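PDB 2A03: Fe-superoxide dismutase homolog from Plasmodium berghei, which probably catalyses the dismutation of superoxide radicals to hydrogen peroxide and molecular oxygen at a single metal ion. Local coordinates for residues Ile79-Phe84 and Ser129-Leu134; Pro161-Asp166 and Trp193-Glu198. All blocks are in the same frame, centred on the assembly; numbering follows the deposited sequence.

Contact 1: Ile79-Phe84 and Ser129-Leu134; sequences IWNHSF and SGWGWL. With MN (manganese (II) ion), chain C.
Trp131 meets residues 79-84 of helix 70-87 with both an edge and a face. Its outer edge, CZ2 and CH2, points at the imidazole of His82 in a T-shaped stack, the ring centroids 5.0 Å apart and the planes 83° from each other; CH2 lies over the middle of one imidazole face. One face of the same indole takes Asn81 CB in a CH-pi contact, 3.7 Å from the centroid of the six-membered ring.

Metal coordination adds to the hold on the imidazole. His82 NE2 binds the manganese ion at 2.1 Å, and ND1, the other ring nitrogen, hydrogen-bonds to Gln78 O one turn back in the helix, so that both nitrogens fix the ring's rotation while Trp131 covers a face. This is the active site of the iron/manganese superoxide dismutase fold, where a helix of the alpha-hairpin domain packs on the central antiparallel sheet of the C-terminal domain; His35, Asp166, His170 and a water 2.3 Å from the manganese complete the coordination.

Apolar and polar edges meet at Trp133, whose chi1 of -54°, with CG anti to the carbonyl carbon, swings the six-membered ring to the helix. Trp133 CZ3 packs 3.9 Å from Trp80 CZ3, at the edge of the Trp80 ring, and equally near Phe84 CD2. Asn81 OD1 lies near the Trp133 ring plane, 3.5 Å from CH2, with the amide turned 71° from the indole. No hydrogen bond joins the segments: the buried Asn81 amide is satisfied by Ala150 O, Gln78 and Asn152, and Trp133 NE1 by Thr147 OG1.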
ATOM      1  N   ILE A  79       3.982  14.030  -4.620  1.00 30.45           N
ATOM      2  CA  ILE A  79       5.177  14.801  -4.953  1.00 30.91           C
ATOM      3  C   ILE A  79       5.637  15.563  -3.700  1.00 30.89           C
ATOM      4  O   ILE A  79       6.814  15.516  -3.321  1.00 30.89           O
ATOM      5  CB  ILE A  79       4.928  15.809  -6.100  1.00 30.42           C
ATOM      6  CG1 ILE A  79       4.521  15.098  -7.393  1.00 31.73           C
ATOM      7  CG2 ILE A  79       6.170  16.658  -6.338  1.00 30.17           C
ATOM      8  CD1 ILE A  79       4.065  16.045  -8.509  1.00 32.67           C
ATOM      9  N   TRP A  80       4.695  16.257  -3.069  1.00 30.42           N
ATOM     10  CA  TRP A  80       4.981  17.066  -1.892  1.00 30.94           C
ATOM     11  C   TRP A  80       5.438  16.191  -0.731  1.00 30.05           C
ATOM     12  O   TRP A  80       6.411  16.506  -0.057  1.00 28.79           O
ATOM     13  CB  TRP A  80       3.743  17.889  -1.473  1.00 31.31           C
ATOM     14  CG  TRP A  80       4.077  18.915  -0.446  1.00 32.23           C
ATOM     15  CD1 TRP A  80       4.442  20.214  -0.677  1.00 33.23           C
ATOM     16  CD2 TRP A  80       4.133  18.730   0.984  1.00 30.37           C
ATOM     17  NE1 TRP A  80       4.711  20.839   0.507  1.00 33.44           N
ATOM     18  CE2 TRP A  80       4.542  19.950   1.540  1.00 32.27           C
ATOM     19  CE3 TRP A  80       3.895  17.650   1.830  1.00 31.36           C
ATOM     20  CZ2 TRP A  80       4.699  20.131   2.909  1.00 32.67           C
ATOM     21  CZ3 TRP A  80       4.054  17.817   3.178  1.00 33.07           C
ATOM     22  CH2 TRP A  80       4.461  19.054   3.712  1.00 33.85           C
ATOM     23  N   ASN A  81       4.702  15.106  -0.491  1.00 30.46           N
ATOM     24  CA  ASN A  81       5.022  14.177   0.588  1.00 30.26           C
ATOM     25  C   ASN A  81       6.453  13.611   0.452  1.00 29.67           C
ATOM     26  O   ASN A  81       7.201  13.570   1.425  1.00 29.34           O
ATOM     27  CB  ASN A  81       4.017  13.023   0.642  1.00 29.88           C
ATOM     28  CG  ASN A  81       2.590  13.469   0.954  1.00 30.66           C
ATOM     29  OD1 ASN A  81       2.354  14.556   1.492  1.00 26.93           O
ATOM     30  ND2 ASN A  81       1.619  12.609   0.601  1.00 30.06           N
ATOM     31  N   HIS A  82       6.827  13.175  -0.749  1.00 29.03           N
ATOM     32  CA  HIS A  82       8.155  12.593  -0.957  1.00 29.41           C
ATOM     33  C   HIS A  82       9.265  13.602  -0.807  1.00 29.52           C
ATOM     34  O   HIS A  82      10.269  13.308  -0.180  1.00 30.03           O
ATOM     35  CB  HIS A  82       8.257  11.895  -2.299  1.00 28.76           C
ATOM     36  CG  HIS A  82       7.567  10.578  -2.304  1.00 27.50           C
ATOM     37  ND1 HIS A  82       6.214  10.456  -2.535  1.00 23.81           N
ATOM     38  CD2 HIS A  82       8.027   9.333  -2.035  1.00 23.53           C
ATOM     39  CE1 HIS A  82       5.873   9.184  -2.424  1.00 26.89           C
ATOM     40  NE2 HIS A  82       6.953   8.485  -2.110  1.00 25.89           N
ATOM     41  N   SER A  83       9.071  14.796  -1.343  1.00 29.56           N
ATOM     42  CA  SER A  83      10.028  15.872  -1.108  1.00 31.08           C
ATOM     43  C   SER A  83      10.201  16.150   0.387  1.00 30.66           C
ATOM     44  O   SER A  83      11.310  16.415   0.839  1.00 30.60           O
ATOM     45  CB  SER A  83       9.619  17.146  -1.866  1.00 31.64           C
ATOM     46  OG  SER A  83       9.705  16.909  -3.262  1.00 32.81           O
ATOM     47  N   PHE A  84       9.105  16.081   1.143  1.00 30.52           N
ATOM     48  CA  PHE A  84       9.159  16.318   2.580  1.00 30.98           C
ATOM     49  C   PHE A  84       9.884  15.185   3.300  1.00 31.23           C
ATOM     50  O   PHE A  84      10.610  15.406   4.272  1.00 30.45           O
ATOM     51  CB  PHE A  84       7.757  16.506   3.146  1.00 30.91           C
ATOM     52  CG  PHE A  84       7.730  17.270   4.438  1.00 30.53           C
ATOM     53  CD1 PHE A  84       7.869  18.655   4.443  1.00 33.27           C
ATOM     54  CD2 PHE A  84       7.571  16.616   5.645  1.00 30.03           C
ATOM     55  CE1 PHE A  84       7.842  19.379   5.632  1.00 32.42           C
ATOM     56  CE2 PHE A  84       7.551  17.320   6.832  1.00 32.96           C
ATOM     57  CZ  PHE A  84       7.680  18.713   6.828  1.00 33.23           C
ATOM     58  N   SER A 129      -1.009   1.472   2.705  1.00 31.32           N
ATOM     59  CA  SER A 129      -0.100   2.536   2.306  1.00 31.01           C
ATOM     60  C   SER A 129      -0.386   3.796   3.098  1.00 31.27           C
ATOM     61  O   SER A 129      -1.531   4.111   3.398  1.00 30.48           O
ATOM     62  CB  SER A 129      -0.257   2.807   0.810  1.00 31.08           C
ATOM     63  OG  SER A 129      -0.047   1.609   0.070  1.00 31.94           O
ATOM     64  N   GLY A 130       0.668   4.513   3.468  1.00 32.26           N
ATOM     65  CA  GLY A 130       0.488   5.735   4.222  1.00 31.17           C
ATOM     66  C   GLY A 130       1.770   6.398   4.679  1.00 31.28           C
ATOM     67  O   GLY A 130       2.869   6.122   4.167  1.00 30.32           O
ATOM     68  N   TRP A 131       1.583   7.304   5.641  1.00 30.97           N
ATOM     69  CA  TRP A 131       2.607   8.168   6.160  1.00 30.31           C
ATOM     70  C   TRP A 131       2.379   8.380   7.657  1.00 30.71           C
ATOM     71  O   TRP A 131       1.238   8.431   8.135  1.00 29.26           O
ATOM     72  CB  TRP A 131       2.505   9.533   5.470  1.00 31.14           C
ATOM     73  CG  TRP A 131       2.647   9.486   3.981  1.00 30.37           C
ATOM     74  CD1 TRP A 131       1.662   9.262   3.076  1.00 29.95           C
ATOM     75  CD2 TRP A 131       3.845   9.680   3.236  1.00 31.23           C
ATOM     76  NE1 TRP A 131       2.175   9.271   1.808  1.00 31.06           N
ATOM     77  CE2 TRP A 131       3.515   9.530   1.874  1.00 31.13           C
ATOM     78  CE3 TRP A 131       5.176   9.951   3.585  1.00 30.90           C
ATOM     79  CZ2 TRP A 131       4.464   9.654   0.854  1.00 31.60           C
ATOM     80  CZ3 TRP A 131       6.117  10.059   2.576  1.00 30.25           C
ATOM     81  CH2 TRP A 131       5.756   9.917   1.227  1.00 31.26           C
ATOM     82  N   GLY A 132       3.476   8.504   8.395  1.00 31.25           N
ATOM     83  CA  GLY A 132       3.444   9.022   9.761  1.00 31.35           C
ATOM     84  C   GLY A 132       4.021  10.428   9.772  1.00 30.62           C
ATOM     85  O   GLY A 132       4.913  10.742   8.993  1.00 29.95           O
ATOM     86  N   TRP A 133       3.501  11.266  10.659  1.00 30.73           N
ATOM     87  CA  TRP A 133       3.878  12.669  10.723  1.00 31.33           C
ATOM     88  C   TRP A 133       4.085  13.127  12.147  1.00 31.87           C
ATOM     89  O   TRP A 133       3.279  12.814  13.036  1.00 31.90           O
ATOM     90  CB  TRP A 133       2.781  13.558  10.130  1.00 31.07           C
ATOM     91  CG  TRP A 133       2.356  13.184   8.741  1.00 31.23           C
ATOM     92  CD1 TRP A 133       1.393  12.275   8.395  1.00 31.20           C
ATOM     93  CD2 TRP A 133       2.850  13.736   7.513  1.00 30.01           C
ATOM     94  NE1 TRP A 133       1.279  12.212   7.032  1.00 32.34           N
ATOM     95  CE2 TRP A 133       2.146  13.109   6.464  1.00 30.70           C
ATOM     96  CE3 TRP A 133       3.823  14.704   7.198  1.00 30.39           C
ATOM     97  CZ2 TRP A 133       2.394  13.397   5.113  1.00 32.26           C
ATOM     98  CZ3 TRP A 133       4.067  15.000   5.849  1.00 30.73           C
ATOM     99  CH2 TRP A 133       3.359  14.345   4.826  1.00 31.79           C
ATOM    100  N   LEU A 134       5.174  13.862  12.356  1.00 32.27           N
ATOM    101  CA  LEU A 134       5.277  14.779  13.479  1.00 32.05           C
ATOM    102  C   LEU A 134       4.753  16.126  12.983  1.00 32.37           C
ATOM    103  O   LEU A 134       5.196  16.627  11.943  1.00 32.00           O
ATOM    104  CB  LEU A 134       6.715  14.923  13.951  1.00 32.11           C
ATOM    105  CG  LEU A 134       6.933  15.924  15.096  1.00 31.99           C
ATOM    106  CD1 LEU A 134       6.060  15.610  16.326  1.00 31.56           C
ATOM    107  CD2 LEU A 134       8.390  15.918  15.495  1.00 31.93           C
TER
HETATM  108 MN    MN C 200       7.095   6.609  -1.232  1.00 25.32          MN
HETATM  109  O   HOH W   1       4.832   6.848  -0.825  1.00 28.56           O

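Contact 2: Pro161-Asp166 and Trp193-Glu198. With MN (manganese (II) ion), chain C.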
ATOM      1  N   PRO A 161       3.209  20.145   9.242  1.00 31.67           N
ATOM      2  CA  PRO A 161       4.206  19.085   9.210  1.00 31.85           C
ATOM      3  C   PRO A 161       5.617  19.532   9.631  1.00 30.91           C
ATOM      4  O   PRO A 161       6.102  20.626   9.237  1.00 29.19           O
ATOM      5  CB  PRO A 161       4.190  18.616   7.739  1.00 32.39           C
ATOM      6  CG  PRO A 161       2.873  19.097   7.188  1.00 33.02           C
ATOM      7  CD  PRO A 161       2.629  20.389   7.911  1.00 32.60           C
ATOM      8  N   ILE A 162       6.245  18.671  10.429  1.00 29.69           N
ATOM      9  CA  ILE A 162       7.583  18.912  10.971  1.00 29.95           C
ATOM     10  C   ILE A 162       8.552  17.861  10.425  1.00 30.05           C
ATOM     11  O   ILE A 162       9.666  18.196   9.998  1.00 30.54           O
ATOM     12  CB  ILE A 162       7.548  18.885  12.510  1.00 29.09           C
ATOM     13  CG1 ILE A 162       6.599  19.958  13.046  1.00 30.68           C
ATOM     14  CG2 ILE A 162       8.929  19.070  13.105  1.00 29.93           C
ATOM     15  CD1 ILE A 162       6.938  21.395  12.638  1.00 29.70           C
ATOM     16  N   LEU A 163       8.110  16.600  10.459  1.00 29.41           N
ATOM     17  CA  LEU A 163       8.819  15.460   9.883  1.00 30.34           C
ATOM     18  C   LEU A 163       7.813  14.435   9.386  1.00 30.60           C
ATOM     19  O   LEU A 163       6.691  14.368   9.891  1.00 31.87           O
ATOM     20  CB  LEU A 163       9.696  14.771  10.921  1.00 30.41           C
ATOM     21  CG  LEU A 163      10.889  15.535  11.479  1.00 30.77           C
ATOM     22  CD1 LEU A 163      11.362  14.830  12.752  1.00 30.69           C
ATOM     23  CD2 LEU A 163      12.034  15.645  10.429  1.00 32.52           C
ATOM     24  N   THR A 164       8.219  13.618   8.416  1.00 30.34           N
ATOM     25  CA  THR A 164       7.386  12.491   7.981  1.00 30.13           C
ATOM     26  C   THR A 164       8.271  11.277   7.699  1.00 29.51           C
ATOM     27  O   THR A 164       9.454  11.400   7.421  1.00 28.10           O
ATOM     28  CB  THR A 164       6.536  12.816   6.689  1.00 30.13           C
ATOM     29  OG1 THR A 164       5.453  11.881   6.557  1.00 31.43           O
ATOM     30  CG2 THR A 164       7.382  12.739   5.414  1.00 30.27           C
ATOM     31  N   CYS A 165       7.660  10.110   7.758  1.00 29.92           N
ATOM     32  CA  CYS A 165       8.284   8.882   7.348  1.00 30.37           C
ATOM     33  C   CYS A 165       7.277   8.126   6.472  1.00 30.92           C
ATOM     34  O   CYS A 165       6.116   7.948   6.845  1.00 29.03           O
ATOM     35  CB  CYS A 165       8.662   8.075   8.579  1.00 31.12           C
ATOM     36  SG  CYS A 165       9.313   6.450   8.252  1.00 32.18           S
ATOM     37  N   ASP A 166       7.730   7.740   5.282  1.00 31.29           N
ATOM     38  CA  ASP A 166       6.936   6.964   4.328  1.00 31.26           C
ATOM     39  C   ASP A 166       6.823   5.506   4.809  1.00 31.47           C
ATOM     40  O   ASP A 166       7.834   4.855   5.049  1.00 31.49           O
ATOM     41  CB  ASP A 166       7.660   7.025   2.974  1.00 30.50           C
ATOM     42  CG  ASP A 166       6.804   6.556   1.796  1.00 31.99           C
ATOM     43  OD1 ASP A 166       5.659   6.091   1.985  1.00 31.64           O
ATOM     44  OD2 ASP A 166       7.295   6.679   0.648  1.00 30.60           O
ATOM     45  N   TRP A 193      17.116  16.440  12.240  1.00 32.32           N
ATOM     46  CA  TRP A 193      16.660  17.370  13.269  1.00 31.94           C
ATOM     47  C   TRP A 193      16.813  18.831  12.850  1.00 32.50           C
ATOM     48  O   TRP A 193      16.084  19.695  13.346  1.00 34.54           O
ATOM     49  CB  TRP A 193      17.375  17.105  14.617  1.00 30.98           C
ATOM     50  CG  TRP A 193      17.085  15.727  15.166  1.00 29.43           C
ATOM     51  CD1 TRP A 193      17.983  14.727  15.388  1.00 29.08           C
ATOM     52  CD2 TRP A 193      15.801  15.209  15.546  1.00 28.59           C
ATOM     53  NE1 TRP A 193      17.338  13.614  15.881  1.00 30.79           N
ATOM     54  CE2 TRP A 193      16.000  13.883  15.992  1.00 28.53           C
ATOM     55  CE3 TRP A 193      14.505  15.737  15.550  1.00 27.26           C
ATOM     56  CZ2 TRP A 193      14.954  13.075  16.442  1.00 29.46           C
ATOM     57  CZ3 TRP A 193      13.462  14.941  15.999  1.00 30.22           C
ATOM     58  CH2 TRP A 193      13.692  13.612  16.434  1.00 30.06           C
ATOM     59  N   ASN A 194      17.740  19.121  11.944  1.00 32.06           N
ATOM     60  CA  ASN A 194      17.877  20.484  11.438  1.00 32.13           C
ATOM     61  C   ASN A 194      16.648  20.915  10.639  1.00 32.07           C
ATOM     62  O   ASN A 194      16.155  22.038  10.817  1.00 31.97           O
ATOM     63  CB  ASN A 194      19.159  20.656  10.632  1.00 32.15           C
ATOM     64  CG  ASN A 194      20.395  20.684  11.530  1.00 37.59           C
ATOM     65  OD1 ASN A 194      20.321  21.088  12.700  1.00 45.96           O
ATOM     66  ND2 ASN A 194      21.531  20.247  10.999  1.00 41.14           N
ATOM     67  N   PHE A 195      16.128  20.006   9.812  1.00 30.79           N
ATOM     68  CA  PHE A 195      14.895  20.246   9.077  1.00 30.77           C
ATOM     69  C   PHE A 195      13.738  20.430  10.051  1.00 30.66           C
ATOM     70  O   PHE A 195      12.936  21.344   9.912  1.00 30.03           O
ATOM     71  CB  PHE A 195      14.621  19.076   8.127  1.00 30.50           C
ATOM     72  CG  PHE A 195      13.484  19.309   7.156  1.00 30.26           C
ATOM     73  CD1 PHE A 195      13.452  20.447   6.349  1.00 29.89           C
ATOM     74  CD2 PHE A 195      12.455  18.388   7.043  1.00 28.16           C
ATOM     75  CE1 PHE A 195      12.416  20.651   5.438  1.00 28.94           C
ATOM     76  CE2 PHE A 195      11.412  18.576   6.134  1.00 29.46           C
ATOM     77  CZ  PHE A 195      11.394  19.712   5.326  1.00 30.89           C
ATOM     78  N   ALA A 196      13.666  19.565  11.060  1.00 31.61           N
ATOM     79  CA  ALA A 196      12.644  19.699  12.103  1.00 31.43           C
ATOM     80  C   ALA A 196      12.714  21.067  12.816  1.00 31.18           C
ATOM     81  O   ALA A 196      11.695  21.664  13.134  1.00 31.11           O
ATOM     82  CB  ALA A 196      12.761  18.545  13.108  1.00 31.40           C
ATOM     83  N   ASN A 197      13.917  21.571  13.048  1.00 31.44           N
ATOM     84  CA  ASN A 197      14.065  22.868  13.682  1.00 31.84           C
ATOM     85  C   ASN A 197      13.608  24.012  12.773  1.00 32.34           C
ATOM     86  O   ASN A 197      12.947  24.943  13.230  1.00 31.53           O
ATOM     87  CB  ASN A 197      15.504  23.082  14.166  1.00 31.33           C
ATOM     88  CG  ASN A 197      15.777  22.394  15.483  1.00 31.29           C
ATOM     89  OD1 ASN A 197      14.958  22.444  16.397  1.00 34.41           O
ATOM     90  ND2 ASN A 197      16.929  21.742  15.593  1.00 32.85           N
ATOM     91  N   GLU A 198      13.930  23.917  11.486  1.00 32.72           N
ATOM     92  CA  GLU A 198      13.539  24.945  10.532  1.00 32.69           C
ATOM     93  C   GLU A 198      12.023  24.972  10.394  1.00 32.92           C
ATOM     94  O   GLU A 198      11.403  26.036  10.358  1.00 33.02           O
ATOM     95  CB  GLU A 198      14.201  24.691   9.162  1.00 32.95           C
TER
HETATM   96 MN    MN C 200       7.095   6.609  -1.232  1.00 25.32          MN
HETATM   97  O   HOH W   1       4.832   6.848  -0.825  1.00 28.56           O
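Leu163 lays its branched end against the methyl of Ala196, with CG 3.9 Å from Ala196 CB and both terminal methyls close to the same carbon. The leucine CG is anti to its carbonyl carbon (chi1 -66°), which carries the two methyls over to the helix although CB itself points neither toward it nor away. CD1 continues to Trp193, touching CZ3 at 3.9 Å where the two side chains cross at about a right angle. CD2 turns instead to the edge of Phe195, a looser approach of 4.4 Å to CD2 of that ring.

Ile162 comes to Ala196 as well, through its CG2 branch, which stands 3.9 Å from Ala196 CB and slightly nearer still to the backbone oxygen of that alanine. The small alanine thus lets the chain at Ile162 come within 5.2 Å of the helix, measured between the CA atoms of Ile162 and Ala196. The contact between the segments is apolar; the carbonyl of Ile162 is hydrogen-bonded to Asn199 ND2 one residue past 193-198, and Trp193 NE1 to Gly95 O, while Ile101 of helix 100-109 lies against both Trp193 and Ala196.

A classic beta bulge, in which Ile162 and Leu163 share Leu134 of strand 130-136 as partner, brings both side chains to the helix, and beyond it the strand runs on to Asp166, whose OD2 binds the manganese ion at 1.9 Å in the active site that iron/manganese superoxide dismutases form between their alpha-hairpin and C-terminal domains.

From the N terminus, His35 on helix 29-51 comes first, then helix 70-87 with residues 79-84. Contact 1 closes a loop of 44 residues, largely helical, when the chain returns as strand 130-136. Strand 142-148 follows on one side of it and strand 160-166 on the other. Contact 2 then opens and closes a shorter loop at helix 193-204, with His170 inside it. The two loops are in series, neither nested nor crossed. They join through the sheet, where Gly132 O and Thr164 OG1 lie 2.7 Å apart, and through the manganese ion, which both His82 and Asp166 bind. The alpha-hairpin domain, central sheet and C-terminal helix are thereby tied together.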